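Local coordinates for histidine acid phosphatase (Hafnia alvei, PDB 4ARU), which belongs to branch 2 of the histidine phosphatase superfamily and is also known as a phytase, at residues Y86-R96 and I114-D124. Sequence-based numbering, arbitrary orientation. Where two conformers were deposited one is given.
Sequences YVWADVDQRTR and IHHQQNTQQAD
Tyr86 and His115 form an offset stack: their planes differ by 10°, and Tyr86 CE2 lies over the centre of the imidazole, 3.4 Å from His115 ND1. Water 1 meets ND1 at the imidazole edge and also accepts from Val87 N, while NE2 is hydrogen-bonded to the Asp293 carboxylate; partners at both ring nitrogens would restrain rotation of the imidazole. The indole of Trp88 carries His116 CA over one face, 3.8 Å from the centroid of its six-membered ring, a CH-pi contact. At its edge, NE1 donates to the syn lone pair of Asp124 OD2 at 2.9 Å, with the carboxylate turned 84° from the ring. Water 2 donates to the same oxygen and to Ala89 O and accepts from Gln117 N, bridging the two segments just past the C-terminal ends of the strands. Over one face of the His116 ring sits Arg96 CD, 3.6 Å from the centroid; the bend of the arginine at chi3 (-73°) turns NE back to donate a hydrogen bond to Val91 O (2.9 Å), an acceptor lying in the guanidinium plane. The parallel pairing rests on two hydrogen bonds, His115 N to Val87 O and Ala89 N to His115 O, both 2.9 Å. Past the paired strands, Val91 CB meets Thr120 CB at 3.9 Å. These strands, 85-89 and 115-116, are joined by helix 93-106 as a beta-alpha-beta unit; Ile114 and Val87 touch that helix at Leu103, and strand 300-305 pairs in parallel with 85-89.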
loop_
_atom_site.group_PDB
_atom_site.type_symbol
_atom_site.label_atom_id
_atom_site.label_comp_id
_atom_site.label_asym_id
_atom_site.label_seq_id
_atom_site.Cartn_x
_atom_site.Cartn_y
_atom_site.Cartn_z
ATOM N N TYR A 86 -4.018 -3.972 -18.627
ATOM C CA TYR A 86 -3.996 -5.255 -17.975
ATOM C C TYR A 86 -4.020 -5.087 -16.493
ATOM O O TYR A 86 -3.262 -4.320 -15.946
ATOM C CB TYR A 86 -2.769 -6.048 -18.397
ATOM C CG TYR A 86 -2.673 -7.483 -17.890
ATOM C CD1 TYR A 86 -2.247 -7.776 -16.639
ATOM C CD2 TYR A 86 -2.885 -8.526 -18.745
ATOM C CE1 TYR A 86 -2.129 -9.102 -16.195
ATOM C CE2 TYR A 86 -2.799 -9.846 -18.327
ATOM C CZ TYR A 86 -2.405 -10.125 -17.039
ATOM O OH TYR A 86 -2.245 -11.435 -16.612
ATOM N N VAL A 87 -4.896 -5.844 -15.819
ATOM C CA VAL A 87 -4.993 -5.888 -14.380
ATOM C C VAL A 87 -4.608 -7.257 -13.852
ATOM O O VAL A 87 -5.170 -8.232 -14.263
ATOM C CB VAL A 87 -6.428 -5.532 -13.851
ATOM C CG1 VAL A 87 -6.466 -5.707 -12.356
ATOM C CG2 VAL A 87 -6.844 -4.138 -14.269
ATOM N N TRP A 88 -3.682 -7.278 -12.904
ATOM C CA TRP A 88 -3.391 -8.459 -12.085
ATOM C C TRP A 88 -3.794 -8.155 -10.652
ATOM O O TRP A 88 -3.208 -7.279 -10.039
ATOM C CB TRP A 88 -1.930 -8.897 -12.151
ATOM C CG TRP A 88 -1.725 -10.210 -11.472
ATOM C CD1 TRP A 88 -1.306 -10.436 -10.172
ATOM C CD2 TRP A 88 -2.084 -11.487 -11.975
ATOM N NE1 TRP A 88 -1.343 -11.759 -9.879
ATOM C CE2 TRP A 88 -1.796 -12.440 -10.957
ATOM C CE3 TRP A 88 -2.546 -11.948 -13.208
ATOM C CZ2 TRP A 88 -1.980 -13.812 -11.136
ATOM C CZ3 TRP A 88 -2.703 -13.307 -13.384
ATOM C CH2 TRP A 88 -2.477 -14.224 -12.342
ATOM N N ALA A 89 -4.792 -8.850 -10.126
ATOM C CA ALA A 89 -5.234 -8.649 -8.764
ATOM C C ALA A 89 -4.880 -9.836 -7.909
ATOM O O ALA A 89 -4.891 -10.967 -8.387
ATOM C CB ALA A 89 -6.758 -8.465 -8.715
ATOM N N ASP A 90 -4.610 -9.568 -6.621
ATOM C CA ASP A 90 -4.484 -10.653 -5.668
ATOM C C ASP A 90 -5.826 -11.353 -5.516
ATOM O O ASP A 90 -6.864 -10.876 -5.949
ATOM C CB ASP A 90 -3.979 -10.140 -4.311
ATOM C CG ASP A 90 -3.350 -11.227 -3.431
ATOM O OD1 ASP A 90 -3.149 -12.387 -3.834
ATOM O OD2 ASP A 90 -3.053 -10.819 -2.271
ATOM N N VAL A 91 -5.781 -12.487 -4.848
ATOM C CA VAL A 91 -6.895 -13.420 -4.779
ATOM C C VAL A 91 -8.109 -12.941 -3.993
ATOM O O VAL A 91 -9.198 -13.499 -4.189
ATOM C CB VAL A 91 -6.459 -14.776 -4.208
ATOM C CG1 VAL A 91 -5.566 -15.406 -5.215
ATOM C CG2 VAL A 91 -5.798 -14.715 -2.835
ATOM N N ASP A 92 -7.912 -11.977 -3.091
ATOM C CA ASP A 92 -8.976 -11.592 -2.180
ATOM C C ASP A 92 -10.108 -10.853 -2.896
ATOM O O ASP A 92 -9.930 -10.227 -3.928
ATOM C CB ASP A 92 -8.406 -10.702 -1.071
ATOM C CG ASP A 92 -7.320 -11.375 -0.304
ATOM O OD1 ASP A 92 -7.592 -12.496 0.207
ATOM O OD2 ASP A 92 -6.199 -10.831 -0.304
ATOM N N GLN A 93 -11.289 -10.929 -2.326
ATOM C CA GLN A 93 -12.403 -10.164 -2.820
ATOM C C GLN A 93 -12.006 -8.690 -2.949
ATOM O O GLN A 93 -12.301 -8.004 -3.950
ATOM C CB GLN A 93 -13.627 -10.356 -1.898
ATOM C CG GLN A 93 -14.901 -9.641 -2.341
ATOM C CD GLN A 93 -15.079 -8.245 -1.811
ATOM O OE1 GLN A 93 -14.208 -7.668 -1.231
ATOM N NE2 GLN A 93 -16.266 -7.697 -2.064
ATOM N N ARG A 94 -11.344 -8.153 -1.931
ATOM C CA ARG A 94 -11.091 -6.708 -1.881
ATOM C C ARG A 94 -10.185 -6.284 -3.036
ATOM O O ARG A 94 -10.357 -5.181 -3.571
ATOM C CB ARG A 94 -10.550 -6.288 -0.521
ATOM C CG ARG A 94 -9.275 -6.970 -0.069
ATOM C CD ARG A 94 -8.921 -6.506 1.366
ATOM N NE ARG A 94 -7.830 -7.293 1.921
ATOM C CZ ARG A 94 -7.980 -8.401 2.618
ATOM N NH1 ARG A 94 -9.193 -8.882 2.842
ATOM N NH2 ARG A 94 -6.926 -9.063 3.071
ATOM N N THR A 95 -9.223 -7.119 -3.395
ATOM C CA THR A 95 -8.282 -6.792 -4.462
ATOM C C THR A 95 -8.905 -7.078 -5.857
ATOM O O THR A 95 -8.754 -6.260 -6.758
ATOM C CB THR A 95 -6.949 -7.573 -4.296
ATOM O OG1 THR A 95 -7.206 -8.926 -3.934
ATOM C CG2 THR A 95 -6.115 -6.981 -3.213
ATOM N N ARG A 96 -9.616 -8.191 -6.018
ATOM C CA ARG A 96 -10.287 -8.440 -7.275
ATOM C C ARG A 96 -11.275 -7.325 -7.573
ATOM O O ARG A 96 -11.339 -6.815 -8.710
ATOM C CB ARG A 96 -10.983 -9.806 -7.280
ATOM C CG ARG A 96 -10.008 -10.952 -7.299
ATOM C CD ARG A 96 -10.605 -12.333 -7.390
ATOM N NE ARG A 96 -11.232 -12.734 -6.125
ATOM C CZ ARG A 96 -12.532 -12.706 -5.871
ATOM N NH1 ARG A 96 -13.406 -12.263 -6.760
ATOM N NH2 ARG A 96 -12.943 -13.101 -4.681
ATOM N N ILE A 114 -10.439 -8.378 -15.356
ATOM C CA ILE A 114 -9.177 -8.580 -14.646
ATOM C C ILE A 114 -8.611 -9.977 -14.810
ATOM O O ILE A 114 -9.282 -10.896 -15.272
ATOM C CB ILE A 114 -9.346 -8.313 -13.127
ATOM C CG1 ILE A 114 -10.174 -9.379 -12.436
ATOM C CG2 ILE A 114 -9.942 -6.930 -12.867
ATOM C CD1 ILE A 114 -10.098 -9.306 -10.923
ATOM N N HIS A 115 -7.347 -10.102 -14.427
ATOM C CA HIS A 115 -6.717 -11.363 -14.271
ATOM C C HIS A 115 -6.316 -11.587 -12.823
ATOM O O HIS A 115 -5.952 -10.649 -12.138
ATOM C CB HIS A 115 -5.468 -11.439 -15.142
ATOM C CG HIS A 115 -5.740 -11.309 -16.598
ATOM N ND1 HIS A 115 -5.994 -10.107 -17.203
ATOM C CD2 HIS A 115 -5.823 -12.238 -17.559
ATOM C CE1 HIS A 115 -6.216 -10.296 -18.485
ATOM N NE2 HIS A 115 -6.081 -11.583 -18.749
ATOM N N HIS A 116 -6.310 -12.858 -12.412
ATOM C CA HIS A 116 -5.878 -13.268 -11.079
ATOM C C HIS A 116 -5.572 -14.744 -11.031
ATOM O O HIS A 116 -5.836 -15.498 -11.961
ATOM C CB HIS A 116 -6.924 -12.859 -9.995
ATOM C CG HIS A 116 -8.224 -13.588 -10.087
ATOM N ND1 HIS A 116 -8.389 -14.873 -9.612
ATOM C CD2 HIS A 116 -9.429 -13.213 -10.570
ATOM C CE1 HIS A 116 -9.643 -15.266 -9.811
ATOM N NE2 HIS A 116 -10.291 -14.277 -10.400
ATOM N N GLN A 117 -4.924 -15.167 -9.957
ATOM C CA GLN A 117 -4.564 -16.547 -9.823
ATOM C C GLN A 117 -5.823 -17.397 -9.859
ATOM O O GLN A 117 -6.751 -17.086 -9.188
ATOM C CB GLN A 117 -3.828 -16.744 -8.491
ATOM C CG GLN A 117 -3.526 -18.193 -8.174
ATOM C CD GLN A 117 -2.559 -18.323 -7.029
ATOM O OE1 GLN A 117 -1.355 -18.122 -7.220
ATOM N NE2 GLN A 117 -3.061 -18.570 -5.844
ATOM N N GLN A 118 -5.772 -18.518 -10.556
ATOM C CA GLN A 118 -6.951 -19.386 -10.653
ATOM C C GLN A 118 -7.529 -19.845 -9.329
ATOM O O GLN A 118 -8.751 -19.798 -9.086
ATOM C CB GLN A 118 -6.554 -20.621 -11.419
ATOM C CG GLN A 118 -6.423 -20.379 -12.903
ATOM C CD GLN A 118 -7.772 -20.515 -13.658
ATOM O OE1 GLN A 118 -8.862 -20.158 -13.180
ATOM N NE2 GLN A 118 -7.675 -20.993 -14.862
ATOM N N ASN A 119 -6.658 -20.382 -8.492
ATOM C CA ASN A 119 -7.065 -20.828 -7.181
ATOM C C ASN A 119 -7.017 -19.707 -6.155
ATOM O O ASN A 119 -5.942 -19.293 -5.725
ATOM C CB ASN A 119 -6.190 -22.004 -6.724
ATOM C CG ASN A 119 -6.739 -22.671 -5.484
ATOM O OD1 ASN A 119 -7.310 -22.052 -4.607
ATOM N ND2 ASN A 119 -6.575 -23.951 -5.420
ATOM N N THR A 120 -8.175 -19.159 -5.782
ATOM C CA THR A 120 -8.234 -18.057 -4.854
ATOM C C THR A 120 -8.152 -18.425 -3.380
ATOM O O THR A 120 -8.103 -17.524 -2.562
ATOM C CB THR A 120 -9.492 -17.155 -5.056
ATOM O OG1 THR A 120 -10.672 -17.935 -4.860
ATOM C CG2 THR A 120 -9.508 -16.567 -6.445
ATOM N N GLN A 121 -8.090 -19.721 -3.070
ATOM C CA GLN A 121 -8.053 -20.240 -1.714
ATOM C C GLN A 121 -6.591 -20.436 -1.238
ATOM O O GLN A 121 -6.355 -20.972 -0.143
ATOM C CB GLN A 121 -8.806 -21.587 -1.677
ATOM C CG GLN A 121 -10.201 -21.596 -2.319
ATOM C CD GLN A 121 -11.134 -20.631 -1.625
ATOM O OE1 GLN A 121 -10.829 -20.152 -0.533
ATOM N NE2 GLN A 121 -12.267 -20.326 -2.255
ATOM N N GLN A 122 -5.632 -20.130 -2.101
ATOM C CA GLN A 122 -4.220 -20.276 -1.777
ATOM C C GLN A 122 -3.586 -18.932 -2.077
ATOM O O GLN A 122 -4.055 -18.183 -2.927
ATOM C CB GLN A 122 -3.544 -21.318 -2.643
ATOM C CG GLN A 122 -4.125 -22.714 -2.535
ATOM C CD GLN A 122 -3.272 -23.696 -3.283
ATOM O OE1 GLN A 122 -2.740 -23.391 -4.358
ATOM N NE2 GLN A 122 -3.126 -24.879 -2.726
ATOM N N ALA A 123 -2.499 -18.626 -1.381
ATOM C CA ALA A 123 -1.723 -17.426 -1.626
ATOM C C ALA A 123 -1.224 -17.359 -3.073
ATOM O O ALA A 123 -0.896 -18.345 -3.667
ATOM C CB ALA A 123 -0.543 -17.364 -0.669
ATOM N N ASP A 124 -1.181 -16.130 -3.583
ATOM C CA ASP A 124 -0.531 -15.804 -4.845
ATOM C C ASP A 124 0.902 -15.435 -4.495
ATOM O O ASP A 124 1.084 -14.451 -3.796
ATOM C CB ASP A 124 -1.315 -14.693 -5.576
ATOM C CG ASP A 124 -0.665 -14.246 -6.867
ATOM O OD1 ASP A 124 0.505 -14.627 -7.122
ATOM O OD2 ASP A 124 -1.360 -13.537 -7.640
HETATM O O HOH W 1 -6.912 -7.122 -17.451
HETATM O O HOH W 2 -4.001 -13.474 -7.816
HETATM O O HOH W 3 -1.941 -13.876 -1.969
HETATM O O HOH W 4 -9.497 -15.184 -1.308
#